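Local coordinates for protein cytosolic phospholipase A2 delta (PDB 5IZ5) that hydrolyses glycerophospholipids at the sn-2 position in a calcium-dependent manner, releasing a fatty acid, with a preference for linoleic acid, at residues Arg163-Leu172 with Ala208-Ala218; Thr252-Asp260 with Val269-Gly277. The protein carries 3 engineered substitutions. All coordinates share one frame; numbering follows the deposited sequence.

How the contacts relate
Both contacts belong to the probable second C2 domain and share a sheet in which strands 210-216, 160-172, 266-277 and 255-263 follow one another, each antiparallel to the next. Contact 1 makes the first of these pairings and contact 2 the last, their centres about 10 Å apart. The seam between them is the pairing of strands 160-172 and 266-277, where Cys167 N reaches Glu276 O at 2.8 Å and His171 N reaches Gln272 O at 2.8 Å, both probable hydrogen bonds. Side by side with these, Leu172 packs on Val269. The centres of contacts 1 and 2 lie about 29 Å and 39 Å from the centre of the chain, and both are away from the catalytic Ser365.

Contact 1: residues Arg163-Leu172 with Ala208-Ala218; sequences RELSCLDVHL and ASAFRFHYMAA
Leu168 and Phe213 sit mid-way along an antiparallel ladder: the amide of each is hydrogen-bonded to the carbonyl of the other, Leu168 N to Phe213 O and Phe213 N to Leu168 O, both at 2.9 Å. The same two-way exchange joins Ser166 to Tyr215 and Val170 to Phe211, with the strand directions 152° apart. This is a strand pair of what is probably a second, C2-type beta sandwich, and Phe211 and Phe213 reach from it to Leu191 in strand 188-193 of the facing sheet.

Tyr215 has its CG wedged between its backbone N and carbonyl carbon (chi1 58°), which lays the ring alongside strand 165-172. Ser166 CB then sits over one ring face, 4.0 Å from the centroid of Tyr215, a CH-pi contact, while Leu168 CB meets the ring edge at Tyr215 CE2, 3.7 Å away.

The other face of the sheet is more polar. Asp169 OD2 lies 3.1 Å from Arg212 NH1, but the carboxylate rides above the guanidinium, the two planes 59° apart, so the attraction is of charges without a directed N-H. Nearby, Cys167 SG, disulfide-bonded to Cys278, touches His214 CD2 obliquely at 3.6 Å; Glu198 takes the ND1 bond of that histidine.

At the loop end, the Arg163 chain is bent at its second and third torsions and is salt-bridged through NE to Glu152, and Met216 CE covers one face of its guanidinium, 3.3 Å from Arg163 NH1. Beside it a water donates to Glu164 O at 2.7 Å and accepts from Ala218 N at 2.9 Å.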
ATOM      1  N   ARG B 163     -19.732   6.603  -4.519  1.00 42.57           N
ATOM      2  CA  ARG B 163     -21.192   6.705  -4.526  1.00 41.18           C
ATOM      3  C   ARG B 163     -21.603   8.039  -3.926  1.00 40.20           C
ATOM      4  O   ARG B 163     -20.856   8.615  -3.129  1.00 38.27           O
ATOM      5  CB  ARG B 163     -21.808   5.567  -3.713  1.00 41.19           C
ATOM      6  CG  ARG B 163     -21.450   4.169  -4.199  1.00 41.82           C
ATOM      7  CD  ARG B 163     -21.974   3.906  -5.598  1.00 43.61           C
ATOM      8  NE  ARG B 163     -23.436   4.014  -5.646  1.00 43.35           N
ATOM      9  CZ  ARG B 163     -24.295   3.024  -5.387  1.00 42.16           C
ATOM     10  NH1 ARG B 163     -23.862   1.806  -5.068  1.00 42.30           N
ATOM     11  NH2 ARG B 163     -25.601   3.260  -5.446  1.00 41.91           N
ATOM     12  N   GLU B 164     -22.783   8.532  -4.307  1.00 39.91           N
ATOM     13  CA  GLU B 164     -23.299   9.779  -3.734  1.00 42.03           C
ATOM     14  C   GLU B 164     -23.489   9.597  -2.231  1.00 41.93           C
ATOM     15  O   GLU B 164     -24.034   8.588  -1.795  1.00 42.06           O
ATOM     16  CB  GLU B 164     -24.630  10.174  -4.381  1.00 42.70           C
ATOM     17  CG  GLU B 164     -25.104  11.562  -3.979  1.00 43.52           C
ATOM     18  CD  GLU B 164     -26.446  11.935  -4.590  1.00 45.13           C
ATOM     19  OE1 GLU B 164     -27.170  12.733  -3.966  1.00 47.84           O
ATOM     20  OE2 GLU B 164     -26.787  11.449  -5.691  1.00 43.30           O
ATOM     21  N   LEU B 165     -23.024  10.564  -1.449  1.00 44.54           N
ATOM     22  CA  LEU B 165     -23.033  10.447   0.010  1.00 48.90           C
ATOM     23  C   LEU B 165     -23.953  11.496   0.604  1.00 49.77           C
ATOM     24  O   LEU B 165     -23.887  12.669   0.234  1.00 50.49           O
ATOM     25  CB  LEU B 165     -21.623  10.626   0.596  1.00 50.47           C
ATOM     26  CG  LEU B 165     -21.188   9.680   1.716  1.00 52.59           C
ATOM     27  CD1 LEU B 165     -21.235   8.238   1.242  1.00 55.22           C
ATOM     28  CD2 LEU B 165     -19.788  10.045   2.165  1.00 53.94           C
ATOM     29  N   SER B 166     -24.809  11.057   1.522  1.00 51.73           N
ATOM     30  CA  SER B 166     -25.592  11.962   2.346  1.00 53.18           C
ATOM     31  C   SER B 166     -25.010  12.010   3.751  1.00 53.99           C
ATOM     32  O   SER B 166     -24.352  11.072   4.207  1.00 53.35           O
ATOM     33  CB  SER B 166     -27.049  11.518   2.390  1.00 53.30           C
ATOM     34  OG  SER B 166     -27.620  11.555   1.093  1.00 53.68           O
ATOM     35  N   CYS B 167     -25.238  13.132   4.418  1.00 56.15           N
ATOM     36  CA  CYS B 167     -24.704  13.384   5.742  1.00 59.22           C
ATOM     37  C   CYS B 167     -25.888  13.759   6.650  1.00 60.58           C
ATOM     38  O   CYS B 167     -26.717  14.589   6.277  1.00 60.78           O
ATOM     39  CB  CYS B 167     -23.691  14.543   5.682  1.00 62.79           C
ATOM     40  SG  CYS B 167     -22.047  14.385   4.862  1.00 74.16           S
ATOM     41  N   LEU B 168     -25.997  13.137   7.826  1.00 59.31           N
ATOM     42  CA  LEU B 168     -27.086  13.462   8.758  1.00 56.41           C
ATOM     43  C   LEU B 168     -26.570  13.837  10.139  1.00 56.70           C
ATOM     44  O   LEU B 168     -25.837  13.072  10.768  1.00 55.87           O
ATOM     45  CB  LEU B 168     -28.127  12.336   8.758  1.00 56.13           C
ATOM     46  CG  LEU B 168     -28.736  11.558   9.939  1.00 56.10           C
ATOM     47  CD1 LEU B 168     -28.615  12.157  11.331  1.00 56.55           C
ATOM     48  CD2 LEU B 168     -30.205  11.312   9.602  1.00 55.75           C
ATOM     49  N   ASP B 169     -26.956  15.030  10.593  1.00 58.68           N
ATOM     50  CA  ASP B 169     -26.518  15.557  11.886  1.00 60.63           C
ATOM     51  C   ASP B 169     -27.628  15.475  12.926  1.00 60.48           C
ATOM     52  O   ASP B 169     -28.765  15.855  12.649  1.00 59.00           O
ATOM     53  CB  ASP B 169     -26.076  17.017  11.747  1.00 63.78           C
ATOM     54  CG  ASP B 169     -24.655  17.158  11.233  1.00 67.01           C
ATOM     55  OD1 ASP B 169     -23.832  16.245  11.455  1.00 67.38           O
ATOM     56  OD2 ASP B 169     -24.360  18.202  10.617  1.00 69.68           O
ATOM     57  N   VAL B 170     -27.285  14.997  14.121  1.00 59.71           N
ATOM     58  CA  VAL B 170     -28.230  14.902  15.227  1.00 61.07           C
ATOM     59  C   VAL B 170     -27.722  15.741  16.401  1.00 63.25           C
ATOM     60  O   VAL B 170     -26.653  15.464  16.945  1.00 60.15           O
ATOM     61  CB  VAL B 170     -28.404  13.447  15.698  1.00 61.20           C
ATOM     62  CG1 VAL B 170     -29.498  13.355  16.746  1.00 61.61           C
ATOM     63  CG2 VAL B 170     -28.728  12.532  14.530  1.00 61.71           C
ATOM     64  N   HIS B 171     -28.489  16.763  16.780  1.00 68.96           N
ATOM     65  CA  HIS B 171     -28.129  17.656  17.889  1.00 75.52           C
ATOM     66  C   HIS B 171     -29.078  17.469  19.060  1.00 78.58           C
ATOM     67  O   HIS B 171     -30.226  17.080  18.878  1.00 77.36           O
ATOM     68  CB  HIS B 171     -28.126  19.112  17.423  1.00 77.59           C
ATOM     69  CG  HIS B 171     -27.073  19.401  16.401  1.00 80.11           C
ATOM     70  ND1 HIS B 171     -25.761  19.664  16.739  1.00 82.13           N
ATOM     71  CD2 HIS B 171     -27.127  19.437  15.047  1.00 80.78           C
ATOM     72  CE1 HIS B 171     -25.057  19.863  15.639  1.00 82.33           C
ATOM     73  NE2 HIS B 171     -25.862  19.731  14.599  1.00 82.66           N
ATOM     74  N   LEU B 172     -28.594  17.755  20.264  1.00 85.16           N
ATOM     75  CA  LEU B 172     -29.292  17.368  21.480  1.00 90.89           C
ATOM     76  C   LEU B 172     -29.320  18.439  22.571  1.00 91.68           C
ATOM     77  O   LEU B 172     -28.275  18.882  23.044  1.00 94.02           O
ATOM     78  CB  LEU B 172     -28.668  16.074  22.003  1.00 94.63           C
ATOM     79  CG  LEU B 172     -28.818  15.688  23.476  1.00 98.38           C
ATOM     80  CD1 LEU B 172     -30.264  15.734  23.943  1.00100.07           C
ATOM     81  CD2 LEU B 172     -28.220  14.317  23.703  1.00 99.30           C
ATOM     82  N   ALA B 208     -22.320  13.577  25.376  1.00 90.51           N
ATOM     83  CA  ALA B 208     -22.301  13.833  23.916  1.00 91.67           C
ATOM     84  C   ALA B 208     -23.309  14.893  23.495  1.00 90.38           C
ATOM     85  O   ALA B 208     -24.483  14.831  23.860  1.00 90.60           O
ATOM     86  CB  ALA B 208     -22.536  12.563  23.119  1.00 92.80           C
ATOM     87  N   SER B 209     -22.833  15.850  22.701  1.00 88.41           N
ATOM     88  CA  SER B 209     -23.643  16.970  22.231  1.00 85.84           C
ATOM     89  C   SER B 209     -24.222  16.744  20.820  1.00 83.20           C
ATOM     90  O   SER B 209     -25.405  17.015  20.575  1.00 83.99           O
ATOM     91  CB  SER B 209     -22.794  18.250  22.256  1.00 87.23           C
ATOM     92  OG  SER B 209     -21.896  18.316  21.156  1.00 88.14           O
ATOM     93  N   ALA B 210     -23.389  16.248  19.904  1.00 76.85           N
ATOM     94  CA  ALA B 210     -23.740  16.165  18.476  1.00 71.96           C
ATOM     95  C   ALA B 210     -23.240  14.874  17.827  1.00 66.31           C
ATOM     96  O   ALA B 210     -22.275  14.269  18.293  1.00 66.13           O
ATOM     97  CB  ALA B 210     -23.174  17.367  17.734  1.00 72.68           C
ATOM     98  N   PHE B 211     -23.905  14.470  16.745  1.00 62.21           N
ATOM     99  CA  PHE B 211     -23.550  13.256  16.011  1.00 60.10           C
ATOM    100  C   PHE B 211     -23.674  13.459  14.507  1.00 58.65           C
ATOM    101  O   PHE B 211     -24.580  14.148  14.037  1.00 60.46           O
ATOM    102  CB  PHE B 211     -24.465  12.099  16.402  1.00 59.95           C
ATOM    103  CG  PHE B 211     -24.544  11.861  17.876  1.00 61.57           C
ATOM    104  CD1 PHE B 211     -23.702  10.950  18.490  1.00 62.15           C
ATOM    105  CD2 PHE B 211     -25.460  12.558  18.654  1.00 61.59           C
ATOM    106  CE1 PHE B 211     -23.768  10.734  19.857  1.00 63.60           C
ATOM    107  CE2 PHE B 211     -25.530  12.350  20.019  1.00 62.26           C
ATOM    108  CZ  PHE B 211     -24.685  11.435  20.623  1.00 62.79           C
ATOM    109  N   ARG B 212     -22.767  12.834  13.764  1.00 55.01           N
ATOM    110  CA  ARG B 212     -22.807  12.848  12.312  1.00 54.18           C
ATOM    111  C   ARG B 212     -22.792  11.415  11.804  1.00 48.70           C
ATOM    112  O   ARG B 212     -21.973  10.609  12.246  1.00 48.78           O
ATOM    113  CB  ARG B 212     -21.593  13.618  11.772  1.00 57.37           C
ATOM    114  CG  ARG B 212     -21.335  13.472  10.266  1.00 60.41           C
ATOM    115  CD  ARG B 212     -21.891  14.612   9.453  1.00 62.48           C
ATOM    116  NE  ARG B 212     -21.242  15.864   9.795  1.00 66.25           N
ATOM    117  CZ  ARG B 212     -21.591  17.031   9.264  1.00 71.03           C
ATOM    118  NH1 ARG B 212     -22.569  17.104   8.362  1.00 71.29           N
ATOM    119  NH2 ARG B 212     -20.956  18.130   9.633  1.00 73.34           N
ATOM    120  N   PHE B 213     -23.703  11.106  10.884  1.00 45.01           N
ATOM    121  CA  PHE B 213     -23.675   9.846  10.154  1.00 42.95           C
ATOM    122  C   PHE B 213     -23.429  10.120   8.678  1.00 43.08           C
ATOM    123  O   PHE B 213     -24.008  11.049   8.103  1.00 43.53           O
ATOM    124  CB  PHE B 213     -24.996   9.095  10.291  1.00 42.43           C
ATOM    125  CG  PHE B 213     -25.252   8.547  11.668  1.00 43.60           C
ATOM    126  CD1 PHE B 213     -24.954   7.225  11.980  1.00 44.24           C
ATOM    127  CD2 PHE B 213     -25.821   9.345  12.644  1.00 44.76           C
ATOM    128  CE1 PHE B 213     -25.208   6.711  13.244  1.00 43.83           C
ATOM    129  CE2 PHE B 213     -26.079   8.840  13.911  1.00 45.74           C
ATOM    130  CZ  PHE B 213     -25.771   7.521  14.212  1.00 44.66           C
ATOM    131  N   HIS B 214     -22.586   9.293   8.067  1.00 40.42           N
ATOM    132  CA  HIS B 214     -22.379   9.321   6.630  1.00 39.78           C
ATOM    133  C   HIS B 214     -22.915   8.036   6.041  1.00 39.62           C
ATOM    134  O   HIS B 214     -22.628   6.948   6.547  1.00 40.25           O
ATOM    135  CB  HIS B 214     -20.897   9.444   6.316  1.00 39.41           C
ATOM    136  CG  HIS B 214     -20.249  10.656   6.902  1.00 38.74           C
ATOM    137  ND1 HIS B 214     -19.811  10.704   8.208  1.00 39.98           N
ATOM    138  CD2 HIS B 214     -19.951  11.860   6.362  1.00 38.23           C
ATOM    139  CE1 HIS B 214     -19.269  11.884   8.447  1.00 37.29           C
ATOM    140  NE2 HIS B 214     -19.344  12.606   7.344  1.00 37.42           N
ATOM    141  N   TYR B 215     -23.692   8.156   4.969  1.00 38.84           N
ATOM    142  CA  TYR B 215     -24.308   6.998   4.348  1.00 39.91           C
ATOM    143  C   TYR B 215     -24.662   7.305   2.902  1.00 41.18           C
ATOM    144  O   TYR B 215     -24.836   8.457   2.512  1.00 43.12           O
ATOM    145  CB  TYR B 215     -25.567   6.592   5.124  1.00 40.51           C
ATOM    146  CG  TYR B 215     -26.586   7.694   5.207  1.00 40.30           C
ATOM    147  CD1 TYR B 215     -27.728   7.674   4.409  1.00 41.56           C
ATOM    148  CD2 TYR B 215     -26.393   8.773   6.060  1.00 40.23           C
ATOM    149  CE1 TYR B 215     -28.656   8.701   4.473  1.00 43.03           C
ATOM    150  CE2 TYR B 215     -27.307   9.799   6.131  1.00 41.39           C
ATOM    151  CZ  TYR B 215     -28.434   9.756   5.339  1.00 42.60           C
ATOM    152  OH  TYR B 215     -29.338  10.772   5.421  1.00 43.87           O
ATOM    153  N   MET B 216     -24.770   6.255   2.110  1.00 42.30           N
ATOM    154  CA  MET B 216     -25.107   6.392   0.707  1.00 44.21           C
ATOM    155  C   MET B 216     -26.516   6.934   0.497  1.00 45.87           C
ATOM    156  O   MET B 216     -27.481   6.430   1.082  1.00 42.12           O
ATOM    157  CB  MET B 216     -25.006   5.042   0.030  1.00 44.93           C
ATOM    158  CG  MET B 216     -23.594   4.643  -0.350  1.00 45.92           C
ATOM    159  SD  MET B 216     -23.529   2.932  -0.883  1.00 48.37           S
ATOM    160  CE  MET B 216     -24.816   2.874  -2.091  1.00 47.74           C
ATOM    161  N   ALA B 217     -26.626   7.933  -0.377  1.00 47.55           N
ATOM    162  CA  ALA B 217     -27.915   8.526  -0.732  1.00 48.40           C
ATOM    163  C   ALA B 217     -28.859   7.491  -1.348  1.00 51.12           C
ATOM    164  O   ALA B 217     -30.071   7.596  -1.196  1.00 52.49           O
ATOM    165  CB  ALA B 217     -27.716   9.689  -1.692  1.00 48.04           C
ATOM    166  N   ALA B 218     -28.303   6.484  -2.022  1.00 51.10           N
ATOM    167  CA  ALA B 218     -29.109   5.435  -2.659  1.00 52.60           C
ATOM    168  C   ALA B 218     -29.748   4.411  -1.716  1.00 53.97           C
ATOM    169  O   ALA B 218     -30.541   3.579  -2.163  1.00 58.39           O
ATOM    170  CB  ALA B 218     -28.278   4.709  -3.708  1.00 55.01           C
TER
HETATM  171  O   HOH W   1     -25.559   6.614  -2.901  1.00 42.44           O

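Contact 2: residues Thr252-Asp260 with Val269-Gly277; sequences TIGKEVTMD and VRLQLKAEG
Val257 and Leu273 are a hydrogen-bonded pair in this antiparallel ladder: Val257 N donates to Leu273 O and Leu273 N to Val257 O, each at 2.8 Å. The strands run 163° apart in direction. Leu271 and Met259 exchange a second pair of bonds, whereas at Lys255 and Ala275 the ladder slackens: both bonds lengthen to 3.2 Å, and the one from Ala275 N to Lys255 O is weak because it is also strongly bent.

The packed side carries Leu271, Leu273 and Ala275, all buried. Leu273 has CG set between its own N and carbonyl carbon (chi1 67°), which brings CD1 to 4.2 Å from Val257 CB and against the Val257 carbonyl. Leu271 and Leu273 both pack on Val170 of the neighbouring strand. Toward the margin of this side, Met259 touches Leu244, and Lys255 sends NZ to the carbonyl of Pro247.

The two strands are the arms of a beta hairpin, 255-263 with 266-277, within a probable C2 domain, and strand 266-277 pairs along its other edge with strand 160-172.

On the opposite face, mostly in contact with solvent, the side chains are mostly polar and lie across one another at the surface. Arg270 stretches out from CG to NE across Thr258, whose methyl CG2 lies over one face of the guanidinium, 3.4 Å from Arg270 NE. At the same time Arg270 NH1 is salt-bridged to Asp260 OD2 at 3.0 Å, with carboxylate and guanidinium turned 45° against each other. Gln272 runs alongside Thr258. Farther along, Lys274 lays its methylenes on a backbone carbonyl, CG only 3.2 Å from Lys255 O, and the looser link is Glu256 OE1 to Lys274 NZ, a long salt bridge of 3.9 Å.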
ATOM      1  N   THR B 252     -33.365  11.499  -1.545  1.00 76.55           N
ATOM      2  CA  THR B 252     -34.228  12.587  -1.078  1.00 78.75           C
ATOM      3  C   THR B 252     -33.464  13.906  -1.015  1.00 82.27           C
ATOM      4  O   THR B 252     -32.231  13.959  -1.145  1.00 82.51           O
ATOM      5  CB  THR B 252     -34.847  12.294   0.303  1.00 79.74           C
ATOM      6  OG1 THR B 252     -33.822  11.942   1.240  1.00 80.24           O
ATOM      7  CG2 THR B 252     -35.855  11.155   0.206  1.00 79.77           C
ATOM      8  N   ILE B 253     -34.227  14.974  -0.843  1.00 86.34           N
ATOM      9  CA  ILE B 253     -33.672  16.295  -0.591  1.00 89.46           C
ATOM     10  C   ILE B 253     -33.499  16.426   0.915  1.00 89.27           C
ATOM     11  O   ILE B 253     -34.130  15.695   1.684  1.00 87.20           O
ATOM     12  CB  ILE B 253     -34.612  17.422  -1.097  1.00 92.11           C
ATOM     13  CG1 ILE B 253     -35.015  17.193  -2.554  1.00 92.82           C
ATOM     14  CG2 ILE B 253     -33.973  18.803  -0.964  1.00 91.49           C
ATOM     15  CD1 ILE B 253     -36.324  17.855  -2.927  1.00 92.65           C
ATOM     16  N   GLY B 254     -32.630  17.347   1.323  1.00 90.65           N
ATOM     17  CA  GLY B 254     -32.473  17.714   2.718  1.00 92.58           C
ATOM     18  C   GLY B 254     -33.781  17.985   3.444  1.00 92.51           C
ATOM     19  O   GLY B 254     -34.762  18.428   2.840  1.00 91.49           O
ATOM     20  N   LYS B 255     -33.789  17.705   4.744  1.00 92.37           N
ATOM     21  CA  LYS B 255     -34.953  17.904   5.587  1.00 92.21           C
ATOM     22  C   LYS B 255     -34.504  18.128   7.017  1.00 93.13           C
ATOM     23  O   LYS B 255     -33.340  17.912   7.357  1.00 93.20           O
ATOM     24  CB  LYS B 255     -35.832  16.668   5.541  1.00 89.93           C
ATOM     25  CG  LYS B 255     -35.188  15.459   6.180  1.00 88.20           C
ATOM     26  CD  LYS B 255     -36.096  14.271   6.073  1.00 86.18           C
ATOM     27  CE  LYS B 255     -35.581  13.128   6.889  1.00 84.81           C
ATOM     28  NZ  LYS B 255     -36.563  12.025   6.815  1.00 84.67           N
ATOM     29  N   GLU B 256     -35.458  18.517   7.854  1.00 91.87           N
ATOM     30  CA  GLU B 256     -35.178  18.886   9.230  1.00 90.15           C
ATOM     31  C   GLU B 256     -36.309  18.409  10.124  1.00 86.76           C
ATOM     32  O   GLU B 256     -37.457  18.803   9.932  1.00 89.64           O
ATOM     33  CB  GLU B 256     -35.032  20.407   9.310  1.00 91.25           C
ATOM     34  CG  GLU B 256     -34.348  20.929  10.574  1.00 93.16           C
ATOM     35  CD  GLU B 256     -33.388  22.088  10.306  1.00 94.62           C
ATOM     36  OE1 GLU B 256     -33.467  22.716   9.228  1.00 93.44           O
ATOM     37  OE2 GLU B 256     -32.537  22.376  11.176  1.00 96.57           O
ATOM     38  N   VAL B 257     -35.979  17.558  11.091  1.00 83.95           N
ATOM     39  CA  VAL B 257     -36.977  16.997  11.994  1.00 79.58           C
ATOM     40  C   VAL B 257     -36.580  17.270  13.435  1.00 76.37           C
ATOM     41  O   VAL B 257     -35.392  17.318  13.764  1.00 71.37           O
ATOM     42  CB  VAL B 257     -37.149  15.480  11.766  1.00 78.54           C
ATOM     43  CG1 VAL B 257     -37.981  14.839  12.869  1.00 78.95           C
ATOM     44  CG2 VAL B 257     -37.794  15.231  10.415  1.00 78.68           C
ATOM     45  N   THR B 258     -37.596  17.479  14.271  1.00 74.54           N
ATOM     46  CA  THR B 258     -37.440  17.548  15.712  1.00 73.46           C
ATOM     47  C   THR B 258     -38.298  16.450  16.290  1.00 74.50           C
ATOM     48  O   THR B 258     -39.466  16.307  15.928  1.00 75.02           O
ATOM     49  CB  THR B 258     -37.936  18.875  16.304  1.00 72.18           C
ATOM     50  OG1 THR B 258     -37.384  19.963  15.566  1.00 72.33           O
ATOM     51  CG2 THR B 258     -37.534  18.995  17.779  1.00 71.37           C
ATOM     52  N   MET B 259     -37.728  15.667  17.189  1.00 79.88           N
ATOM     53  CA  MET B 259     -38.544  14.738  17.949  1.00 83.45           C
ATOM     54  C   MET B 259     -38.022  14.553  19.356  1.00 78.95           C
ATOM     55  O   MET B 259     -36.842  14.779  19.655  1.00 76.87           O
ATOM     56  CB  MET B 259     -38.683  13.392  17.243  1.00 91.58           C
ATOM     57  CG  MET B 259     -39.967  13.253  16.436  1.00 98.10           C
ATOM     58  SD  MET B 259     -40.239  11.597  15.765  1.00110.91           S
ATOM     59  CE  MET B 259     -41.562  11.898  14.597  1.00106.17           C
ATOM     60  N   ASP B 260     -38.944  14.140  20.210  1.00 75.77           N
ATOM     61  CA  ASP B 260     -38.665  13.958  21.610  1.00 71.93           C
ATOM     62  C   ASP B 260     -38.519  12.465  21.877  1.00 66.50           C
ATOM     63  O   ASP B 260     -39.470  11.706  21.720  1.00 64.23           O
ATOM     64  CB  ASP B 260     -39.788  14.578  22.439  1.00 72.69           C
ATOM     65  CG  ASP B 260     -39.931  16.078  22.201  1.00 72.73           C
ATOM     66  OD1 ASP B 260     -41.078  16.563  22.145  1.00 77.78           O
ATOM     67  OD2 ASP B 260     -38.905  16.774  22.056  1.00 70.87           O
ATOM     68  N   VAL B 269     -36.598  13.728  25.602  1.00 71.81           N
ATOM     69  CA  VAL B 269     -35.378  14.490  25.337  1.00 68.91           C
ATOM     70  C   VAL B 269     -35.441  14.929  23.886  1.00 66.38           C
ATOM     71  O   VAL B 269     -35.680  14.108  23.001  1.00 65.32           O
ATOM     72  CB  VAL B 269     -34.108  13.654  25.572  1.00 70.27           C
ATOM     73  CG1 VAL B 269     -32.869  14.424  25.134  1.00 70.33           C
ATOM     74  CG2 VAL B 269     -33.995  13.264  27.037  1.00 71.29           C
ATOM     75  N   ARG B 270     -35.225  16.218  23.647  1.00 65.03           N
ATOM     76  CA  ARG B 270     -35.460  16.809  22.336  1.00 68.86           C
ATOM     77  C   ARG B 270     -34.214  16.718  21.463  1.00 70.02           C
ATOM     78  O   ARG B 270     -33.171  17.267  21.816  1.00 69.95           O
ATOM     79  CB  ARG B 270     -35.873  18.274  22.499  1.00 71.07           C
ATOM     80  CG  ARG B 270     -36.478  18.915  21.257  1.00 74.57           C
ATOM     81  CD  ARG B 270     -36.940  20.336  21.557  1.00 77.34           C
ATOM     82  NE  ARG B 270     -37.983  20.798  20.642  1.00 78.77           N
ATOM     83  CZ  ARG B 270     -39.275  20.476  20.727  1.00 77.72           C
ATOM     84  NH1 ARG B 270     -39.720  19.668  21.688  1.00 78.21           N
ATOM     85  NH2 ARG B 270     -40.134  20.960  19.834  1.00 76.24           N
ATOM     86  N   LEU B 271     -34.322  16.021  20.331  1.00 70.51           N
ATOM     87  CA  LEU B 271     -33.244  15.974  19.349  1.00 73.21           C
ATOM     88  C   LEU B 271     -33.677  16.634  18.061  1.00 70.99           C
ATOM     89  O   LEU B 271     -34.835  16.540  17.659  1.00 67.77           O
ATOM     90  CB  LEU B 271     -32.819  14.533  19.050  1.00 75.27           C
ATOM     91  CG  LEU B 271     -31.769  13.881  19.937  1.00 76.51           C
ATOM     92  CD1 LEU B 271     -31.623  14.521  21.299  1.00 77.47           C
ATOM     93  CD2 LEU B 271     -32.090  12.419  20.115  1.00 77.54           C
ATOM     94  N   GLN B 272     -32.720  17.282  17.410  1.00 72.06           N
ATOM     95  CA  GLN B 272     -32.947  17.919  16.127  1.00 73.32           C
ATOM     96  C   GLN B 272     -32.031  17.300  15.087  1.00 70.32           C
ATOM     97  O   GLN B 272     -30.809  17.262  15.245  1.00 66.62           O
ATOM     98  CB  GLN B 272     -32.734  19.426  16.234  1.00 76.03           C
ATOM     99  CG  GLN B 272     -33.805  20.092  17.081  1.00 78.56           C
ATOM    100  CD  GLN B 272     -33.588  21.580  17.275  1.00 82.10           C
ATOM    101  OE1 GLN B 272     -33.470  22.069  18.404  1.00 85.80           O
ATOM    102  NE2 GLN B 272     -33.529  22.309  16.176  1.00 83.79           N
ATOM    103  N   LEU B 273     -32.607  16.790  14.011  1.00 69.51           N
ATOM    104  CA  LEU B 273     -31.728  16.278  12.975  1.00 72.93           C
ATOM    105  C   LEU B 273     -32.037  16.808  11.587  1.00 74.62           C
ATOM    106  O   LEU B 273     -33.195  17.061  11.235  1.00 72.65           O
ATOM    107  CB  LEU B 273     -31.557  14.749  13.013  1.00 73.84           C
ATOM    108  CG  LEU B 273     -32.600  13.684  12.740  1.00 75.31           C
ATOM    109  CD1 LEU B 273     -33.773  13.769  13.697  1.00 77.47           C
ATOM    110  CD2 LEU B 273     -33.062  13.714  11.297  1.00 75.74           C
ATOM    111  N   LYS B 274     -30.961  17.015  10.827  1.00 76.63           N
ATOM    112  CA  LYS B 274     -31.063  17.432   9.444  1.00 77.44           C
ATOM    113  C   LYS B 274     -30.167  16.588   8.552  1.00 73.47           C
ATOM    114  O   LYS B 274     -28.952  16.519   8.753  1.00 70.29           O
ATOM    115  CB  LYS B 274     -30.702  18.911   9.283  1.00 80.77           C
ATOM    116  CG  LYS B 274     -30.542  19.335   7.821  1.00 84.56           C
ATOM    117  CD  LYS B 274     -31.331  20.587   7.452  1.00 86.05           C
ATOM    118  CE  LYS B 274     -31.448  20.734   5.940  1.00 87.12           C
ATOM    119  NZ  LYS B 274     -32.325  21.874   5.549  1.00 87.71           N
ATOM    120  N   ALA B 275     -30.794  15.974   7.555  1.00 70.38           N
ATOM    121  CA  ALA B 275     -30.096  15.232   6.526  1.00 70.64           C
ATOM    122  C   ALA B 275     -29.794  16.183   5.378  1.00 70.75           C
ATOM    123  O   ALA B 275     -30.656  16.959   4.963  1.00 70.52           O
ATOM    124  CB  ALA B 275     -30.950  14.075   6.045  1.00 70.96           C
ATOM    125  N   GLU B 276     -28.568  16.115   4.873  1.00 70.03           N
ATOM    126  CA  GLU B 276     -28.103  17.008   3.824  1.00 70.12           C
ATOM    127  C   GLU B 276     -27.205  16.230   2.866  1.00 66.45           C
ATOM    128  O   GLU B 276     -26.603  15.226   3.246  1.00 62.40           O
ATOM    129  CB  GLU B 276     -27.336  18.187   4.443  1.00 74.43           C
ATOM    130  CG  GLU B 276     -27.785  19.556   3.954  1.00 79.12           C
ATOM    131  CD  GLU B 276     -26.991  20.690   4.583  1.00 82.30           C
ATOM    132  OE1 GLU B 276     -25.803  20.485   4.922  1.00 81.49           O
ATOM    133  OE2 GLU B 276     -27.562  21.791   4.739  1.00 85.59           O
ATOM    134  N   GLY B 277     -27.121  16.688   1.621  1.00 64.44           N
ATOM    135  CA  GLY B 277     -26.132  16.152   0.692  1.00 62.92           C
ATOM    136  C   GLY B 277     -24.748  16.420   1.256  1.00 61.35           C
ATOM    137  O   GLY B 277     -24.479  17.510   1.749  1.00 61.74           O
TER